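Local coordinates for protein glycoside Hydrolase (Bacteroides uniformis, PDB 5TA0) that probably hydrolyses agarose chains as a family 86 glycoside hydrolase of a human gut symbiont, and holds an agarose oligosaccharide in its pocket, at residues 341-346 with 407-412; 476-481 with 488-493; 534-539 with 629-634. One frame throughout, in Å; residues are numbered along the deposited sequence.

Contact 1 of 3, residues 341-346 with 407-412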
loop_
_atom_site.group_PDB
_atom_site.type_symbol
_atom_site.label_atom_id
_atom_site.label_comp_id
_atom_site.label_asym_id
_atom_site.label_seq_id
_atom_site.Cartn_x
_atom_site.Cartn_y
_atom_site.Cartn_z
ATOM N N TYR A 341 -20.112 -4.520 10.193
ATOM C CA TYR A 341 -18.989 -4.311 11.096
ATOM C C TYR A 341 -17.672 -4.850 10.523
ATOM O O TYR A 341 -16.606 -4.190 10.615
ATOM C CB TYR A 341 -19.254 -4.925 12.469
ATOM C CG TYR A 341 -18.139 -4.706 13.441
ATOM C CD1 TYR A 341 -17.845 -3.432 13.922
ATOM C CD2 TYR A 341 -17.358 -5.762 13.875
ATOM C CE1 TYR A 341 -16.809 -3.225 14.813
ATOM C CE2 TYR A 341 -16.318 -5.569 14.769
ATOM C CZ TYR A 341 -16.044 -4.296 15.244
ATOM O OH TYR A 341 -15.005 -4.143 16.132
ATOM N N ARG A 342 -17.706 -6.049 9.941
ATOM C CA ARG A 342 -16.480 -6.581 9.364
ATOM C C ARG A 342 -15.965 -5.664 8.248
ATOM O O ARG A 342 -14.759 -5.426 8.164
ATOM C CB ARG A 342 -16.708 -7.993 8.862
ATOM C CG ARG A 342 -15.405 -8.697 8.524
ATOM C CD ARG A 342 -15.602 -10.139 8.151
ATOM N NE ARG A 342 -16.296 -10.304 6.885
ATOM C CZ ARG A 342 -16.855 -11.436 6.481
ATOM N NH1 ARG A 342 -17.486 -11.476 5.319
ATOM N NH2 ARG A 342 -16.816 -12.528 7.235
ATOM N N ASP A 343 -16.869 -5.117 7.449
ATOM C CA ASP A 343 -16.481 -4.121 6.432
ATOM C C ASP A 343 -15.861 -2.870 7.073
ATOM O O ASP A 343 -14.863 -2.350 6.556
ATOM C CB ASP A 343 -17.647 -3.730 5.547
ATOM C CG ASP A 343 -18.027 -4.764 4.504
ATOM O OD1 ASP A 343 -17.285 -5.739 4.289
ATOM O OD2 ASP A 343 -19.118 -4.581 3.910
ATOM N N TRP A 344 -16.406 -2.379 8.189
ATOM C CA TRP A 344 -15.815 -1.250 8.919
ATOM C C TRP A 344 -14.363 -1.540 9.318
ATOM O O TRP A 344 -13.467 -0.697 9.159
ATOM C CB TRP A 344 -16.634 -0.877 10.164
ATOM C CG TRP A 344 -15.898 -0.019 11.129
ATOM C CD1 TRP A 344 -15.390 -0.389 12.341
ATOM C CD2 TRP A 344 -15.488 1.340 10.934
ATOM N NE1 TRP A 344 -14.736 0.652 12.929
ATOM C CE2 TRP A 344 -14.772 1.731 12.086
ATOM C CE3 TRP A 344 -15.663 2.272 9.899
ATOM C CZ2 TRP A 344 -14.244 3.017 12.243
ATOM C CZ3 TRP A 344 -15.107 3.551 10.052
ATOM C CH2 TRP A 344 -14.415 3.903 11.216
ATOM N N LEU A 345 -14.103 -2.759 9.781
ATOM C CA LEU A 345 -12.737 -3.129 10.155
ATOM C C LEU A 345 -11.785 -2.945 8.984
ATOM O O LEU A 345 -10.690 -2.449 9.166
ATOM C CB LEU A 345 -12.657 -4.555 10.691
ATOM C CG LEU A 345 -13.413 -4.804 12.009
ATOM C CD1 LEU A 345 -13.236 -6.262 12.377
ATOM C CD2 LEU A 345 -12.939 -3.920 13.150
ATOM N N ARG A 346 -12.253 -3.293 7.795
ATOM C CA ARG A 346 -11.439 -3.094 6.583
ATOM C C ARG A 346 -11.343 -1.607 6.225
ATOM O O ARG A 346 -10.250 -1.108 5.887
ATOM C CB ARG A 346 -12.038 -3.881 5.419
ATOM C CG ARG A 346 -12.152 -5.379 5.676
ATOM C CD ARG A 346 -12.578 -6.086 4.401
ATOM N NE ARG A 346 -11.447 -6.184 3.498
ATOM C CZ ARG A 346 -10.458 -7.068 3.638
ATOM N NH1 ARG A 346 -9.415 -7.059 2.813
ATOM N NH2 ARG A 346 -10.499 -8.000 4.584
ATOM N N TYR A 407 -24.311 -3.244 -3.166
ATOM C CA TYR A 407 -23.017 -2.853 -2.581
ATOM C C TYR A 407 -22.910 -3.317 -1.145
ATOM O O TYR A 407 -23.874 -3.234 -0.368
ATOM C CB TYR A 407 -22.808 -1.351 -2.618
ATOM C CG TYR A 407 -22.521 -0.784 -3.991
ATOM C CD1 TYR A 407 -21.466 -1.270 -4.766
ATOM C CD2 TYR A 407 -23.261 0.275 -4.491
ATOM C CE1 TYR A 407 -21.187 -0.736 -6.010
ATOM C CE2 TYR A 407 -22.994 0.812 -5.746
ATOM C CZ TYR A 407 -21.948 0.308 -6.503
ATOM O OH TYR A 407 -21.651 0.824 -7.756
ATOM N N SER A 408 -21.733 -3.828 -0.784
ATOM C CA SER A 408 -21.343 -3.988 0.601
ATOM C C SER A 408 -21.057 -2.615 1.196
ATOM O O SER A 408 -21.164 -1.593 0.499
ATOM C CB SER A 408 -20.113 -4.865 0.713
ATOM O OG SER A 408 -18.949 -4.123 0.304
ATOM N N GLU A 409 -20.618 -2.551 2.451
ATOM C CA GLU A 409 -20.268 -1.267 3.026
ATOM C C GLU A 409 -18.934 -0.740 2.498
ATOM O O GLU A 409 -18.632 0.425 2.711
ATOM C CB GLU A 409 -20.257 -1.307 4.552
ATOM C CG GLU A 409 -21.611 -1.710 5.152
ATOM C CD GLU A 409 -22.721 -0.809 4.679
ATOM O OE1 GLU A 409 -22.594 0.417 4.839
ATOM O OE2 GLU A 409 -23.691 -1.294 4.043
ATOM N N LEU A 410 -18.178 -1.567 1.773
ATOM C CA LEU A 410 -16.907 -1.070 1.224
ATOM C C LEU A 410 -17.108 0.028 0.181
ATOM O O LEU A 410 -16.184 0.821 -0.064
ATOM C CB LEU A 410 -16.079 -2.232 0.662
ATOM C CG LEU A 410 -15.741 -3.362 1.649
ATOM C CD1 LEU A 410 -14.866 -4.428 1.016
ATOM C CD2 LEU A 410 -15.091 -2.858 2.929
ATOM N N ILE A 411 -18.312 0.155 -0.384
ATOM C CA ILE A 411 -18.582 1.267 -1.297
ATOM C C ILE A 411 -18.400 2.617 -0.611
ATOM O O ILE A 411 -18.115 3.629 -1.267
ATOM C CB ILE A 411 -19.988 1.154 -1.950
ATOM C CG1 ILE A 411 -20.133 2.075 -3.165
ATOM C CG2 ILE A 411 -21.126 1.462 -0.961
ATOM C CD1 ILE A 411 -19.145 1.848 -4.290
ATOM N N LYS A 412 -18.564 2.657 0.705
ATOM C CA LYS A 412 -18.426 3.913 1.449
ATOM C C LYS A 412 -17.031 4.516 1.311
ATOM O O LYS A 412 -16.888 5.731 1.390
ATOM C CB LYS A 412 -18.806 3.756 2.924
ATOM C CG LYS A 412 -20.306 3.627 3.127
ATOM C CD LYS A 412 -20.660 3.346 4.571
ATOM C CE LYS A 412 -22.107 3.676 4.890
ATOM N NZ LYS A 412 -23.098 2.938 4.102
#

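Contact 2 of 3, residues 476-481 with 488-493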
loop_
_atom_site.group_PDB
_atom_site.type_symbol
_atom_site.label_atom_id
_atom_site.label_comp_id
_atom_site.label_asym_id
_atom_site.label_seq_id
_atom_site.Cartn_x
_atom_site.Cartn_y
_atom_site.Cartn_z
ATOM N N ARG A 476 -17.856 15.215 4.835
ATOM C CA ARG A 476 -18.069 13.766 4.724
ATOM C C ARG A 476 -17.315 13.096 5.869
ATOM O O ARG A 476 -16.130 13.349 6.057
ATOM C CB ARG A 476 -17.526 13.251 3.403
ATOM C CG ARG A 476 -17.996 13.995 2.164
ATOM C CD ARG A 476 -17.252 13.490 0.954
ATOM N NE ARG A 476 -17.603 14.223 -0.252
ATOM C CZ ARG A 476 -16.996 14.031 -1.418
ATOM N NH1 ARG A 476 -16.007 13.155 -1.519
ATOM N NH2 ARG A 476 -17.367 14.723 -2.480
ATOM N N HIS A 477 -18.015 12.295 6.684
ATOM C CA HIS A 477 -17.443 11.725 7.901
ATOM C C HIS A 477 -17.808 10.240 7.944
ATOM O O HIS A 477 -19.005 9.884 7.973
ATOM C CB HIS A 477 -18.018 12.463 9.118
ATOM C CG HIS A 477 -17.403 12.111 10.435
ATOM N ND1 HIS A 477 -18.063 12.352 11.624
ATOM C CD2 HIS A 477 -16.219 11.560 10.775
ATOM C CE1 HIS A 477 -17.301 11.986 12.633
ATOM N NE2 HIS A 477 -16.172 11.501 12.149
ATOM N N LEU A 478 -16.775 9.389 7.915
ATOM C CA LEU A 478 -16.919 7.939 7.921
ATOM C C LEU A 478 -16.483 7.395 9.268
ATOM O O LEU A 478 -15.321 7.514 9.641
ATOM C CB LEU A 478 -16.105 7.306 6.799
ATOM C CG LEU A 478 -16.247 5.787 6.685
ATOM C CD1 LEU A 478 -17.653 5.367 6.309
ATOM C CD2 LEU A 478 -15.254 5.284 5.650
ATOM N N TYR A 479 -17.439 6.808 10.010
ATOM C CA TYR A 479 -17.186 6.351 11.380
ATOM C C TYR A 479 -18.089 5.162 11.720
ATOM O O TYR A 479 -19.006 4.829 10.968
ATOM C CB TYR A 479 -17.437 7.518 12.380
ATOM C CG TYR A 479 -18.849 8.047 12.406
ATOM C CD1 TYR A 479 -19.270 9.028 11.505
ATOM C CD2 TYR A 479 -19.784 7.538 13.317
ATOM C CE1 TYR A 479 -20.580 9.513 11.515
ATOM C CE2 TYR A 479 -21.085 8.016 13.339
ATOM C CZ TYR A 479 -21.481 9.003 12.442
ATOM O OH TYR A 479 -22.786 9.476 12.449
ATOM N N LEU A 480 -17.838 4.592 12.897
ATOM C CA LEU A 480 -18.599 3.467 13.411
ATOM C C LEU A 480 -19.698 3.933 14.378
ATOM O O LEU A 480 -19.408 4.640 15.352
ATOM C CB LEU A 480 -17.683 2.481 14.121
ATOM C CG LEU A 480 -18.324 1.257 14.804
ATOM C CD1 LEU A 480 -18.937 0.321 13.777
ATOM C CD2 LEU A 480 -17.266 0.559 15.635
ATOM N N LYS A 481 -20.921 3.476 14.128
ATOM C CA LYS A 481 -22.062 3.705 15.038
ATOM C C LYS A 481 -22.364 2.407 15.781
ATOM O O LYS A 481 -22.547 1.370 15.152
ATOM C CB LYS A 481 -23.291 4.122 14.243
ATOM C CG LYS A 481 -24.541 4.361 15.104
ATOM C CD LYS A 481 -25.699 4.838 14.264
ATOM C CE LYS A 481 -26.816 5.363 15.152
ATOM N NZ LYS A 481 -27.933 5.830 14.305
ATOM N N PRO A 488 -20.964 0.959 9.957
ATOM C CA PRO A 488 -20.342 2.185 9.501
ATOM C C PRO A 488 -21.373 3.164 8.970
ATOM O O PRO A 488 -22.344 2.779 8.313
ATOM C CB PRO A 488 -19.409 1.697 8.380
ATOM C CG PRO A 488 -20.104 0.509 7.826
ATOM C CD PRO A 488 -20.761 -0.154 9.019
ATOM N N ILE A 489 -21.122 4.439 9.239
ATOM C CA ILE A 489 -21.958 5.536 8.780
ATOM C C ILE A 489 -21.085 6.475 7.953
ATOM O O ILE A 489 -19.979 6.804 8.374
ATOM C CB ILE A 489 -22.536 6.323 9.984
ATOM C CG1 ILE A 489 -23.422 5.417 10.848
ATOM C CG2 ILE A 489 -23.283 7.574 9.522
ATOM C CD1 ILE A 489 -24.669 4.914 10.183
ATOM N N LEU A 490 -21.600 6.877 6.794
ATOM C CA LEU A 490 -21.025 7.973 6.016
ATOM C C LEU A 490 -21.982 9.152 6.079
ATOM O O LEU A 490 -22.977 9.190 5.349
ATOM C CB LEU A 490 -20.775 7.558 4.558
ATOM C CG LEU A 490 -20.124 8.641 3.670
ATOM C CD1 LEU A 490 -18.820 9.153 4.274
ATOM C CD2 LEU A 490 -19.886 8.046 2.283
ATOM N N ASP A 491 -21.683 10.093 6.970
ATOM C CA ASP A 491 -22.479 11.322 7.103
ATOM C C ASP A 491 -21.966 12.355 6.117
ATOM O O ASP A 491 -20.785 12.708 6.174
ATOM C CB ASP A 491 -22.323 11.937 8.495
ATOM C CG ASP A 491 -23.252 11.360 9.533
ATOM O OD1 ASP A 491 -24.274 10.730 9.201
ATOM O OD2 ASP A 491 -22.928 11.574 10.714
ATOM N N VAL A 492 -22.866 12.883 5.291
ATOM C CA VAL A 492 -22.525 13.888 4.260
ATOM C C VAL A 492 -23.492 15.045 4.456
ATOM O O VAL A 492 -24.711 14.845 4.373
ATOM C CB VAL A 492 -22.640 13.312 2.833
ATOM C CG1 VAL A 492 -22.296 14.369 1.777
ATOM C CG2 VAL A 492 -21.741 12.085 2.682
ATOM N N TYR A 493 -22.968 16.229 4.722
ATOM C CA TYR A 493 -23.848 17.377 4.988
ATOM C C TYR A 493 -23.165 18.673 4.656
ATOM O O TYR A 493 -21.942 18.754 4.614
ATOM C CB TYR A 493 -24.325 17.377 6.442
ATOM C CG TYR A 493 -23.252 17.505 7.490
ATOM C CD1 TYR A 493 -22.622 16.375 8.003
ATOM C CD2 TYR A 493 -22.852 18.751 7.975
ATOM C CE1 TYR A 493 -21.651 16.483 8.974
ATOM C CE2 TYR A 493 -21.878 18.869 8.943
ATOM C CZ TYR A 493 -21.288 17.730 9.456
ATOM O OH TYR A 493 -20.317 17.857 10.403
HETATM O O HOH W 1 -20.653 13.363 11.452
#

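Contact 3 of 3, residues 534-539 with 629-634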
loop_
_atom_site.group_PDB
_atom_site.type_symbol
_atom_site.label_atom_id
_atom_site.label_comp_id
_atom_site.label_asym_id
_atom_site.label_seq_id
_atom_site.Cartn_x
_atom_site.Cartn_y
_atom_site.Cartn_z
ATOM N N ASP A 534 24.467 4.549 7.185
ATOM C CA ASP A 534 24.429 3.196 7.729
ATOM C C ASP A 534 23.088 2.992 8.432
ATOM O O ASP A 534 22.288 3.916 8.531
ATOM C CB ASP A 534 25.603 3.008 8.714
ATOM C CG ASP A 534 26.072 1.580 8.839
ATOM O OD1 ASP A 534 25.387 0.634 8.404
ATOM O OD2 ASP A 534 27.194 1.416 9.391
ATOM N N TYR A 535 22.864 1.789 8.953
ATOM C CA TYR A 535 21.582 1.424 9.525
ATOM C C TYR A 535 21.755 0.241 10.486
ATOM O O TYR A 535 22.863 -0.284 10.614
ATOM C CB TYR A 535 20.582 1.111 8.383
ATOM C CG TYR A 535 20.572 -0.319 7.893
ATOM C CD1 TYR A 535 19.364 -1.015 7.728
ATOM C CD2 TYR A 535 21.766 -0.988 7.591
ATOM C CE1 TYR A 535 19.359 -2.345 7.315
ATOM C CE2 TYR A 535 21.767 -2.305 7.160
ATOM C CZ TYR A 535 20.547 -2.984 7.026
ATOM O OH TYR A 535 20.549 -4.307 6.613
ATOM N N LEU A 536 20.674 -0.124 11.166
ATOM C CA LEU A 536 20.563 -1.392 11.925
ATOM C C LEU A 536 21.685 -1.589 12.949
ATOM O O LEU A 536 22.582 -2.422 12.760
ATOM C CB LEU A 536 20.444 -2.588 10.965
ATOM C CG LEU A 536 20.049 -3.933 11.624
ATOM C CD1 LEU A 536 18.799 -3.835 12.479
ATOM C CD2 LEU A 536 19.883 -4.971 10.531
ATOM N N LYS A 537 21.618 -0.811 14.019
ATOM C CA LYS A 537 22.657 -0.826 15.062
ATOM C C LYS A 537 22.058 -1.310 16.381
ATOM O O LYS A 537 20.971 -0.896 16.778
ATOM C CB LYS A 537 23.262 0.567 15.223
ATOM C CG LYS A 537 23.933 1.131 13.972
ATOM C CD LYS A 537 25.074 0.257 13.470
ATOM C CE LYS A 537 25.736 0.811 12.217
ATOM N NZ LYS A 537 26.723 -0.161 11.666
ATOM N N GLU A 538 22.787 -2.203 17.050
ATOM C CA GLU A 538 22.391 -2.722 18.365
ATOM C C GLU A 538 22.547 -1.656 19.445
ATOM O O GLU A 538 23.504 -0.879 19.439
ATOM C CB GLU A 538 23.273 -3.913 18.771
ATOM C CG GLU A 538 23.191 -5.129 17.878
ATOM C CD GLU A 538 24.243 -6.189 18.193
ATOM O OE1 GLU A 538 25.001 -6.034 19.174
ATOM O OE2 GLU A 538 24.324 -7.170 17.432
ATOM N N ILE A 539 21.584 -1.627 20.348
ATOM C CA ILE A 539 21.535 -0.662 21.449
ATOM C C ILE A 539 22.143 -1.265 22.715
ATOM O O ILE A 539 21.650 -2.265 23.234
ATOM C CB ILE A 539 20.105 -0.201 21.746
ATOM C CG1 ILE A 539 19.493 0.520 20.517
ATOM C CG2 ILE A 539 20.090 0.752 22.951
ATOM C CD1 ILE A 539 17.980 0.603 20.572
ATOM N N GLY A 629 19.463 -3.463 24.793
ATOM C CA GLY A 629 18.637 -4.354 23.982
ATOM C C GLY A 629 17.982 -3.663 22.816
ATOM O O GLY A 629 17.661 -2.477 22.856
ATOM N N GLY A 630 17.742 -4.458 21.791
ATOM C CA GLY A 630 17.048 -3.987 20.597
ATOM C C GLY A 630 17.980 -3.255 19.648
ATOM O O GLY A 630 19.201 -3.258 19.790
ATOM N N HIS A 631 17.360 -2.597 18.670
ATOM C CA HIS A 631 18.089 -1.931 17.598
ATOM C C HIS A 631 17.487 -0.601 17.236
ATOM O O HIS A 631 16.278 -0.393 17.375
ATOM C CB HIS A 631 18.053 -2.777 16.316
ATOM C CG HIS A 631 18.802 -4.070 16.396
ATOM N ND1 HIS A 631 18.279 -5.199 16.993
ATOM C CD2 HIS A 631 20.013 -4.423 15.916
ATOM C CE1 HIS A 631 19.150 -6.188 16.883
ATOM N NE2 HIS A 631 20.214 -5.744 16.249
ATOM N N VAL A 632 18.346 0.280 16.752
ATOM C CA VAL A 632 17.909 1.393 15.894
ATOM C C VAL A 632 17.952 0.840 14.472
ATOM O O VAL A 632 19.020 0.516 13.961
ATOM C CB VAL A 632 18.840 2.607 16.021
ATOM C CG1 VAL A 632 18.374 3.729 15.111
ATOM C CG2 VAL A 632 18.923 3.067 17.477
ATOM N N SER A 633 16.770 0.682 13.860
ATOM C CA SER A 633 16.682 0.115 12.520
ATOM C C SER A 633 17.150 1.118 11.462
ATOM O O SER A 633 17.979 0.789 10.626
ATOM C CB SER A 633 15.268 -0.380 12.219
ATOM O OG SER A 633 14.320 0.615 12.475
ATOM N N THR A 634 16.620 2.343 11.530
ATOM C CA THR A 634 16.950 3.397 10.565
ATOM C C THR A 634 16.917 4.755 11.231
ATOM O O THR A 634 16.154 4.977 12.178
ATOM C CB THR A 634 15.965 3.426 9.361
ATOM O OG1 THR A 634 14.639 3.647 9.825
ATOM C CG2 THR A 634 16.026 2.147 8.553
HETATM O O HOH W 2 22.272 -7.395 15.619
#

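Contact 1 of 3, residues 341-346 with 407-412
Leu410 lays its CD2 methyl against Asp343, crossing that side chain at about a right angle. CD2 comes within 3.8 Å of Asp343 CB and 3.7 Å of Asp343 O, and is also brushed by Arg346 CB from one turn further along the helix. The carboxylate beyond serves a different purpose. Asp343 CG stands anti to its carbonyl carbon (chi1 -76°), which brings OD2 to the turn formed by residues 408-411, where it accepts the backbone N-H of Glu409 at 2.9 Å from OD2 to N. The donor arrives on the anti side of the carboxylate, 28° out of its plane, and the bond is bent, with 142° at the hydrogen. Asp343 OD2 has a second partner in Trp338 NE1, so two N-H groups converge on one oxygen. Next to Glu409, Leu410 N is taken up by Ser408 OG at 3.0 Å, a capping bond in the type I turn leading into helix 411-416; Ser408 OG is also hydrogen-bonded to Arg390 O. Glu409 touches Asp343 through CB, then bends at CG and turns its acid away to a salt bridge with Lys412, 2.7 Å from OE1 to NZ. The contact joins the turn before helix 411-416 to helix 340-358, which connects two neighbouring strands of the parallel barrel sheet. Chemically, it illustrates how a buried acid can be accommodated: N-H donors would probably stabilise its charge, while that of the nearby glutamate, 5.6 Å from Asp343 OD2 to Glu409 OE2, is probably offset in part by Lys412.

Contact 2 of 3, residues 476-481 with 488-493
Tyr479 and Asp491 supply the polar link between the side chains of this antiparallel hairpin. In the conformer described here (Asp491 is modelled in two), Tyr479 OH donates to OD2 at 2.7 Å, reaching it from above the carboxylate plane, while OD2 lies at the edge of the phenol ring. A water joins the same OD2 to His477 ND1. In the packing, Ile489 CB lies over one face of the Tyr479 ring, 4.0 Å from its centroid in a CH-pi contact; separately, Tyr479 CD1 sits over the face of the His477 ring. With Tyr479 CG between its own N and carbonyl carbon (chi1 62°), the ring swings toward the neighbouring strand, alongside Ile489, with OH at Asp491. With a valine at Tyr479, Ile489 would probably lose the surface it lies on and Asp491 its hydroxyl donor. The backbone contributes two hydrogen-bonded pairs, His477 with Asp491 and Tyr479 with Ile489; the bond from Ile489 N to Tyr479 O measures 2.8 Å. Between them, CA-H groups such as that of Leu478 point at carbonyl oxygens. On the other face Leu478 CB meets Leu490 CD1 at 4.1 Å, and both leucines rest on helix 411-416, while Leu480 and Pro488 pack on helix 340-358 and strand 508-514 continues the sheet beyond 472-481.

Contact 3 of 3, residues 534-539 with 629-634
The imidazole of His631 is met obliquely by two aliphatic groups, Leu536 CD1 at 3.7 Å from His631 CD2 and Glu538 CG at 3.4 Å from His631 NE2. At its edge, in the ring plane, a water bridges His631 NE2 to Glu538 OE2, the carboxylate standing nearly perpendicular to the ring (85°). The Tyr535 ring carries Leu536 CB over the centre of one face, and Ser633 O meets the Tyr535 ring obliquely, 3.7 Å from Tyr535 CD1; Tyr535 OH is hydrogen-bonded to Trp260 NE1 of the barrel. These groups surround a G1 beta bulge, in which Leu536 and Lys537 together oppose Val632. Leu536 takes the positive phi (55°) that glycine usually supplies at this position. Lys537 and Val632 exchange a pair of backbone bonds, whereas Leu536 N turns to Ser633 O at 2.9 Å, meeting it from above the carbonyl plane, 45° out. Beyond the bulge the pairing continues with Ile539 N to Gly630 O and Gly629 N to Ile539 O, both glycines having backbone angles that suit a residue without CB. On the opposite face Ile539 CG1 packs 4.0 Å from Val632 CG2. The chemistry implies two unlike faces of the strand pair: on one, Ile539 and Val632 pack against Leu545, where Lys537 also lies, salt-bridged to Asp534; on the other, water mediates between Glu538 and the imidazole, while main-chain bonds absorb the extra residue.

Contacts 1 and 2 form one continuous interface, their centres 12 Å apart: Trp344 of helix 340-358 packs on Leu480, with CE2 3.6 Å from CB, and Glu409 and Lys412 both reach Pro488. The hairpin of the beta-sandwich is thus seated on the outside of the barrel through the same helix that receives the 407-412 turn. Contact 3 lies far away, about 39 Å from contact 1 and 42 Å from contact 2 between centres, and joins strands of another sheet, also beside barrel helices. In contact 1 the side chain of Arg346 lies about 7 Å from a bound galactose, while the side chain of Leu536 in contact 3 is about 12 Å from a calcium ion.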